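Local structure of diaminopimelate decarboxylase (Methanocaldococcus jannaschii, 1TWI) at residues Ile340-Lys345 with Val378-Asp383; Val350-Gly355 with Gly365-Leu370. The protein catalyses the pyridoxal-phosphate-dependent decarboxylation of meso-diaminopimelate to L-lysine, the last step of lysine biosynthesis, and works as a homodimer. All coordinates share one frame; numbering follows the deposited sequence.

Both contacts are antiparallel pairings in the same mixed beta sheet, and the chain makes interaction 2 between the two strands that interaction 1 joins: strand 348-354 follows strand 339-341 in the chain, and strand 378-382 follows strand 363-371. Interaction 1 is the buried one, made mostly of apolar side chains, with Asn341 and a water supplying polar bonds where strand 339-341 runs out. Interaction 2 has two characters, aliphatic on the side of Ile353 and Leu370 and open on that of Val350, Asp367 and Glu369. Their centres lie 11 Å apart, and Leu379 bridges them: its CD1 packs 3.8 Å from Ile353 CG2.

Interaction 1: residues Ile340-Lys345 with Val378-Asp383; sequences INCKVK and VLAIFD
Ile340 and Phe382 meet at the rim of the phenyl ring. CD1 of Ile340 comes in at the ring's edge, near its plane, 3.8 Å from Phe382 CE1, and the two side chains cross obliquely. Ile340 CG1 sits between the backbone N and the carbonyl carbon (chi1 66°), and from there it also lies 4.1 Å from the methyl of Ala380. That methyl has a second neighbour across the contact, Cys342 SG, at 3.9 Å; the sulfur in turn touches CG1 of Val378. Phe14 of strand 13-16 packs on Ile340, Cys342 and Ala380 alike.

Leu379 and Asn341 occupy the other face, where Leu379 CD2 packs against the CA of Asn341. The amide of Asn341 is held by several partners. OD1 accepts from Lys343 N, two residues on, closing an Asx turn; this N-H comes from well above the plane of the amide, 45° out of it. The same oxygen takes a 2.7 Å bond from water 1, which itself accepts from Val378 N and so joins the two segments. ND2 donates to Asp377 OD2 and to the carbonyl of Asp371.

Between the two faces, Ile340 and Ala380 exchange two backbone bonds, and Cys342 N adds a third, 2.9 Å from Val378 O. The pattern is that of a short antiparallel strand pair ended by an Asx turn: strand 339-341 lies beside strand 378-382, whose other neighbour is strand 300-311, in the beta domain that accompanies the PLP-binding barrel in this decarboxylase family.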
ATOM      1  N   ILE A 340       6.386  -0.726  22.147  1.00 13.10           N
ATOM      2  CA  ILE A 340       6.466  -1.163  23.541  1.00 13.07           C
ATOM      3  C   ILE A 340       5.327  -2.142  23.879  1.00 13.90           C
ATOM      4  O   ILE A 340       4.329  -2.287  23.148  1.00 14.17           O
ATOM      5  CB  ILE A 340       6.267   0.003  24.548  1.00 12.52           C
ATOM      6  CG1 ILE A 340       4.822   0.524  24.426  1.00 12.93           C
ATOM      7  CG2 ILE A 340       7.297   1.182  24.284  1.00 12.73           C
ATOM      8  CD1 ILE A 340       4.535   1.701  25.399  1.00 13.77           C
ATOM      9  N   ASN A 341       5.490  -2.809  25.013  1.00 13.25           N
ATOM     10  CA  ASN A 341       4.447  -3.662  25.537  1.00 13.67           C
ATOM     11  C   ASN A 341       3.645  -2.640  26.344  1.00 13.59           C
ATOM     12  O   ASN A 341       4.223  -1.785  27.016  1.00 11.15           O
ATOM     13  CB  ASN A 341       5.030  -4.687  26.508  1.00 13.89           C
ATOM     14  CG  ASN A 341       4.039  -5.789  26.855  1.00 11.67           C
ATOM     15  OD1 ASN A 341       2.821  -5.537  26.996  1.00 14.17           O
ATOM     16  ND2 ASN A 341       4.551  -7.010  27.010  1.00 10.99           N
ATOM     17  N   CYS A 342       2.326  -2.690  26.276  1.00 13.01           N
ATOM     18  CA  CYS A 342       1.522  -1.771  27.089  1.00 13.81           C
ATOM     19  C   CYS A 342       1.576  -2.106  28.572  1.00 14.66           C
ATOM     20  O   CYS A 342       1.104  -1.324  29.376  1.00 15.20           O
ATOM     21  CB  CYS A 342       0.048  -1.809  26.662  1.00 14.52           C
ATOM     22  SG  CYS A 342      -0.181  -0.904  25.068  1.00 16.56           S
ATOM     23  N   LYS A 343       2.134  -3.268  28.926  1.00 14.88           N
ATOM     24  CA  LYS A 343       2.219  -3.680  30.333  1.00 15.00           C
ATOM     25  C   LYS A 343       3.673  -3.779  30.748  1.00 14.63           C
ATOM     26  O   LYS A 343       4.445  -4.467  30.093  1.00 15.33           O
ATOM     27  CB  LYS A 343       1.588  -5.067  30.543  1.00 15.62           C
ATOM     28  CG  LYS A 343       1.559  -5.565  32.030  1.00 20.45           C
ATOM     29  CD  LYS A 343       0.625  -4.724  32.961  1.00 21.64           C
ATOM     30  CE  LYS A 343       0.838  -5.070  34.484  1.00 25.73           C
ATOM     31  NZ  LYS A 343       2.151  -4.485  34.969  1.00 25.61           N
ATOM     32  N   VAL A 344       4.028  -3.116  31.848  1.00 14.08           N
ATOM     33  CA  VAL A 344       5.390  -3.180  32.369  1.00 16.17           C
ATOM     34  C   VAL A 344       5.534  -4.552  33.019  1.00 15.83           C
ATOM     35  O   VAL A 344       4.597  -5.042  33.705  1.00 13.56           O
ATOM     36  CB  VAL A 344       5.599  -2.109  33.447  1.00 18.41           C
ATOM     37  CG1 VAL A 344       6.846  -2.438  34.292  1.00 19.84           C
ATOM     38  CG2 VAL A 344       5.720  -0.761  32.763  1.00 17.15           C
ATOM     39  N   LYS A 345       6.675  -5.198  32.776  1.00 17.16           N
ATOM     40  CA  LYS A 345       6.932  -6.529  33.331  1.00 17.05           C
ATOM     41  C   LYS A 345       8.259  -6.474  34.146  1.00 18.64           C
ATOM     42  O   LYS A 345       9.000  -5.494  34.080  1.00 18.26           O
ATOM     43  CB  LYS A 345       7.109  -7.529  32.185  1.00 18.79           C
ATOM     44  CG  LYS A 345       5.918  -7.649  31.184  1.00 17.94           C
ATOM     45  CD  LYS A 345       4.651  -8.202  31.879  1.00 18.50           C
ATOM     46  CE  LYS A 345       3.549  -8.616  30.812  1.00 14.59           C
ATOM     47  NZ  LYS A 345       3.977  -9.730  29.865  1.00 13.32           N
ATOM     48  N   VAL A 378      -0.853  -6.485  24.737  1.00 11.56           N
ATOM     49  CA  VAL A 378      -1.157  -5.516  23.683  1.00 12.42           C
ATOM     50  C   VAL A 378       0.130  -4.712  23.464  1.00 13.15           C
ATOM     51  O   VAL A 378       0.706  -4.205  24.445  1.00 11.34           O
ATOM     52  CB  VAL A 378      -2.270  -4.569  24.157  1.00 13.21           C
ATOM     53  CG1 VAL A 378      -2.545  -3.471  23.068  1.00 13.88           C
ATOM     54  CG2 VAL A 378      -3.604  -5.406  24.444  1.00  9.90           C
ATOM     55  N   LEU A 379       0.603  -4.638  22.216  1.00 12.11           N
ATOM     56  CA  LEU A 379       1.778  -3.847  21.939  1.00 12.44           C
ATOM     57  C   LEU A 379       1.291  -2.523  21.325  1.00 14.00           C
ATOM     58  O   LEU A 379       0.250  -2.508  20.649  1.00 14.16           O
ATOM     59  CB  LEU A 379       2.702  -4.527  20.914  1.00 12.84           C
ATOM     60  CG  LEU A 379       3.166  -5.956  21.183  1.00 13.20           C
ATOM     61  CD1 LEU A 379       4.223  -6.305  20.138  1.00 13.32           C
ATOM     62  CD2 LEU A 379       3.809  -6.043  22.609  1.00 13.40           C
ATOM     63  N   ALA A 380       2.016  -1.424  21.573  1.00 12.78           N
ATOM     64  CA  ALA A 380       1.688  -0.142  20.969  1.00 12.11           C
ATOM     65  C   ALA A 380       2.834   0.250  20.006  1.00 12.95           C
ATOM     66  O   ALA A 380       4.052   0.264  20.382  1.00 11.91           O
ATOM     67  CB  ALA A 380       1.527   0.938  22.057  1.00 12.79           C
ATOM     68  N   ILE A 381       2.461   0.589  18.777  1.00 12.87           N
ATOM     69  CA  ILE A 381       3.443   1.014  17.786  1.00 10.99           C
ATOM     70  C   ILE A 381       3.228   2.507  17.726  1.00 11.70           C
ATOM     71  O   ILE A 381       2.135   3.004  17.376  1.00 10.09           O
ATOM     72  CB  ILE A 381       3.130   0.356  16.412  1.00 13.64           C
ATOM     73  CG1 ILE A 381       3.231  -1.182  16.553  1.00 13.72           C
ATOM     74  CG2 ILE A 381       4.154   0.851  15.322  1.00 12.32           C
ATOM     75  CD1 ILE A 381       2.393  -1.953  15.383  1.00 15.06           C
ATOM     76  N   PHE A 382       4.280   3.247  18.055  1.00 10.96           N
ATOM     77  CA  PHE A 382       4.211   4.707  18.092  1.00 10.64           C
ATOM     78  C   PHE A 382       4.276   5.446  16.767  1.00 10.30           C
ATOM     79  O   PHE A 382       4.815   4.954  15.794  1.00 11.64           O
ATOM     80  CB  PHE A 382       5.386   5.286  18.893  1.00 11.04           C
ATOM     81  CG  PHE A 382       5.226   5.201  20.399  1.00 13.84           C
ATOM     82  CD1 PHE A 382       4.632   4.075  20.991  1.00 12.62           C
ATOM     83  CD2 PHE A 382       5.735   6.205  21.209  1.00 13.05           C
ATOM     84  CE1 PHE A 382       4.570   3.962  22.388  1.00 14.13           C
ATOM     85  CE2 PHE A 382       5.688   6.119  22.628  1.00 11.62           C
ATOM     86  CZ  PHE A 382       5.105   4.991  23.204  1.00 13.71           C
ATOM     87  N   ASP A 383       3.731   6.659  16.791  1.00 10.31           N
ATOM     88  CA  ASP A 383       3.894   7.623  15.720  1.00  9.17           C
ATOM     89  C   ASP A 383       3.320   7.140  14.383  1.00 10.57           C
ATOM     90  O   ASP A 383       3.983   7.178  13.354  1.00 10.20           O
ATOM     91  CB  ASP A 383       5.399   7.905  15.614  1.00 10.04           C
ATOM     92  CG  ASP A 383       5.982   8.442  16.927  1.00 13.38           C
ATOM     93  OD1 ASP A 383       5.338   9.343  17.521  1.00 12.38           O
ATOM     94  OD2 ASP A 383       7.060   7.983  17.380  1.00 13.23           O
TER
HETATM   95  O   HOH W   1       0.097  -5.556  27.325  1.00 13.09           O

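Interaction 2: residues Val350-Gly355 with Gly365-Leu370; sequences VVSIAG and GRDREL
Ile353 reaches across to Arg368 and Leu370 in a beta hairpin, strand 348-354 with strand 363-371, broken by a G1 beta bulge that sets Asp367 and Arg368 together opposite the single residue Val351. Asp367 has the positive phi of that bulge (51°), and the register slips by one residue between Val351 and Ile353.

Arg368 can be followed outward. Its CB lies 3.7 Å from Val351 O, the oxygen that accepts from the arginine's own N, and 4.0 Å from Ile353 CD1. CG touches the same methyl, the two side chains crossing at about a right angle. The chain then bends, chi2 of -63° turning CD aside, and the guanidinium leaves the hairpin: NH1 donates to the carbonyl of His337. The side chain of Arg368 is about 9 Å from that of Arg329, which lines the pocket of the bound lysine. On the same face Leu370 CD1 meets Ile353 CD1 at 4.1 Å, while its CG faces CG2 of Val351.

The opposite face is more open. Val350 CG1, anti to its backbone N (chi1 174°), presses against the backbone of Asp367, 3.5 Å from the CA. In the backbone, Val351 and Arg368 exchange two bonds; Ile353 N donates to Gly365 O, and the return bond from Gly365 N is weak. Past the strand, Gly355 O accepts from Lys179 and Asn113 of the second subunit, so the C-terminal end of strand 348-354 leads to the dimer interface. At the bulge itself water 2 links Ser352 OG to Asp367 OD2, 2.7 Å from each, and donates to the carboxylate oxygen.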
ATOM      1  N   VAL A 350      14.593  -9.522  23.932  1.00 16.84           N
ATOM      2  CA  VAL A 350      14.729  -8.970  22.589  1.00 18.44           C
ATOM      3  C   VAL A 350      13.919  -9.851  21.661  1.00 18.43           C
ATOM      4  O   VAL A 350      14.091 -11.072  21.668  1.00 17.67           O
ATOM      5  CB  VAL A 350      16.217  -8.976  22.126  1.00 18.78           C
ATOM      6  CG1 VAL A 350      16.324  -8.540  20.680  1.00 16.89           C
ATOM      7  CG2 VAL A 350      17.029  -8.038  23.028  1.00 21.16           C
ATOM      8  N   VAL A 351      13.029  -9.233  20.883  1.00 16.20           N
ATOM      9  CA  VAL A 351      12.168  -9.967  19.956  1.00 15.01           C
ATOM     10  C   VAL A 351      11.943  -9.168  18.670  1.00 15.61           C
ATOM     11  O   VAL A 351      12.233  -7.975  18.625  1.00 16.31           O
ATOM     12  CB  VAL A 351      10.730 -10.232  20.546  1.00 16.30           C
ATOM     13  CG1 VAL A 351      10.776 -11.082  21.808  1.00 14.54           C
ATOM     14  CG2 VAL A 351      10.037  -8.893  20.841  1.00 15.98           C
ATOM     15  N   SER A 352      11.421  -9.837  17.638  1.00 14.42           N
ATOM     16  CA  SER A 352      11.067  -9.184  16.373  1.00 15.01           C
ATOM     17  C   SER A 352       9.522  -9.267  16.341  1.00 14.95           C
ATOM     18  O   SER A 352       8.932 -10.233  16.812  1.00 14.88           O
ATOM     19  CB  SER A 352      11.709  -9.911  15.198  1.00 15.91           C
ATOM     20  OG  SER A 352      13.129  -9.711  15.210  1.00 15.00           O
ATOM     21  N   ILE A 353       8.865  -8.233  15.836  1.00 15.50           N
ATOM     22  CA  ILE A 353       7.401  -8.176  15.897  1.00 16.12           C
ATOM     23  C   ILE A 353       6.829  -8.219  14.488  1.00 15.50           C
ATOM     24  O   ILE A 353       7.193  -7.393  13.664  1.00 16.50           O
ATOM     25  CB  ILE A 353       6.893  -6.823  16.534  1.00 15.65           C
ATOM     26  CG1 ILE A 353       7.347  -6.659  18.017  1.00 15.84           C
ATOM     27  CG2 ILE A 353       5.381  -6.819  16.587  1.00 12.97           C
ATOM     28  CD1 ILE A 353       8.675  -6.038  18.195  1.00 17.53           C
ATOM     29  N   ALA A 354       5.922  -9.141  14.231  1.00 16.07           N
ATOM     30  CA  ALA A 354       5.324  -9.262  12.885  1.00 15.73           C
ATOM     31  C   ALA A 354       3.804  -9.327  12.881  1.00 15.45           C
ATOM     32  O   ALA A 354       3.189  -9.763  13.860  1.00 13.71           O
ATOM     33  CB  ALA A 354       5.846 -10.556  12.216  1.00 16.21           C
ATOM     34  N   GLY A 355       3.214  -8.947  11.737  1.00 14.05           N
ATOM     35  CA  GLY A 355       1.778  -9.057  11.572  1.00 16.11           C
ATOM     36  C   GLY A 355       1.547 -10.441  10.958  1.00 16.59           C
ATOM     37  O   GLY A 355       2.493 -11.217  10.801  1.00 16.19           O
ATOM     38  N   GLY A 365       9.093  -4.533  13.416  1.00 15.75           N
ATOM     39  CA  GLY A 365      10.370  -4.161  14.022  1.00 15.95           C
ATOM     40  C   GLY A 365      11.168  -5.417  14.305  1.00 17.76           C
ATOM     41  O   GLY A 365      10.605  -6.499  14.553  1.00 16.57           O
ATOM     42  N   ARG A 366      12.488  -5.290  14.283  1.00 18.76           N
ATOM     43  CA  ARG A 366      13.372  -6.431  14.518  1.00 18.74           C
ATOM     44  C   ARG A 366      14.342  -6.154  15.700  1.00 19.39           C
ATOM     45  O   ARG A 366      14.772  -5.002  15.935  1.00 15.30           O
ATOM     46  CB  ARG A 366      14.184  -6.690  13.242  1.00 21.88           C
ATOM     47  CG  ARG A 366      13.370  -7.118  12.032  1.00 23.72           C
ATOM     48  CD  ARG A 366      14.263  -7.180  10.783  1.00 28.39           C
ATOM     49  NE  ARG A 366      13.630  -7.889   9.651  1.00 30.41           N
ATOM     50  CZ  ARG A 366      12.697  -7.370   8.837  1.00 32.66           C
ATOM     51  NH1 ARG A 366      12.253  -6.122   9.001  1.00 31.44           N
ATOM     52  NH2 ARG A 366      12.208  -8.096   7.829  1.00 33.01           N
ATOM     53  N   ASP A 367      14.651  -7.206  16.453  1.00 18.66           N
ATOM     54  CA  ASP A 367      15.576  -7.082  17.557  1.00 19.78           C
ATOM     55  C   ASP A 367      15.226  -5.944  18.485  1.00 19.78           C
ATOM     56  O   ASP A 367      16.068  -5.122  18.799  1.00 19.82           O
ATOM     57  CB  ASP A 367      16.977  -6.900  16.988  1.00 22.04           C
ATOM     58  CG  ASP A 367      17.360  -8.046  16.054  1.00 24.70           C
ATOM     59  OD1 ASP A 367      18.044  -7.798  15.054  1.00 28.44           O
ATOM     60  OD2 ASP A 367      16.955  -9.210  16.303  1.00 25.84           O
ATOM     61  N   ARG A 368      13.967  -5.877  18.908  1.00 18.33           N
ATOM     62  CA  ARG A 368      13.550  -4.835  19.811  1.00 16.88           C
ATOM     63  C   ARG A 368      13.526  -5.321  21.245  1.00 16.55           C
ATOM     64  O   ARG A 368      13.053  -6.419  21.532  1.00 15.82           O
ATOM     65  CB  ARG A 368      12.137  -4.364  19.432  1.00 16.37           C
ATOM     66  CG  ARG A 368      12.064  -3.861  17.984  1.00 15.78           C
ATOM     67  CD  ARG A 368      12.976  -2.593  17.718  1.00 14.44           C
ATOM     68  NE  ARG A 368      12.582  -2.014  16.437  1.00 16.96           N
ATOM     69  CZ  ARG A 368      11.599  -1.128  16.267  1.00 16.70           C
ATOM     70  NH1 ARG A 368      10.901  -0.689  17.309  1.00 17.09           N
ATOM     71  NH2 ARG A 368      11.312  -0.685  15.041  1.00 17.80           N
ATOM     72  N   GLU A 369      13.990  -4.489  22.164  1.00 17.18           N
ATOM     73  CA  GLU A 369      13.938  -4.870  23.573  1.00 17.68           C
ATOM     74  C   GLU A 369      12.590  -4.440  24.093  1.00 18.44           C
ATOM     75  O   GLU A 369      12.240  -3.249  24.079  1.00 18.55           O
ATOM     76  CB  GLU A 369      15.023  -4.177  24.405  1.00 19.12           C
ATOM     77  CG  GLU A 369      14.970  -4.599  25.865  1.00 23.66           C
ATOM     78  CD  GLU A 369      16.190  -4.114  26.711  1.00 26.96           C
ATOM     79  OE1 GLU A 369      16.357  -2.900  26.909  1.00 29.36           O
ATOM     80  OE2 GLU A 369      16.969  -4.965  27.165  1.00 29.34           O
ATOM     81  N   LEU A 370      11.815  -5.389  24.579  1.00 16.65           N
ATOM     82  CA  LEU A 370      10.512  -5.015  25.108  1.00 18.18           C
ATOM     83  C   LEU A 370      10.297  -5.713  26.463  1.00 16.05           C
ATOM     84  O   LEU A 370      10.928  -6.733  26.727  1.00 15.23           O
ATOM     85  CB  LEU A 370       9.381  -5.511  24.172  1.00 18.91           C
ATOM     86  CG  LEU A 370       9.393  -5.272  22.666  1.00 21.21           C
ATOM     87  CD1 LEU A 370       7.996  -5.562  22.212  1.00 25.66           C
ATOM     88  CD2 LEU A 370       9.831  -3.919  22.259  1.00 21.57           C
TER
HETATM   89  O   HOH W   2      14.652 -10.299  17.321  1.00 22.43           O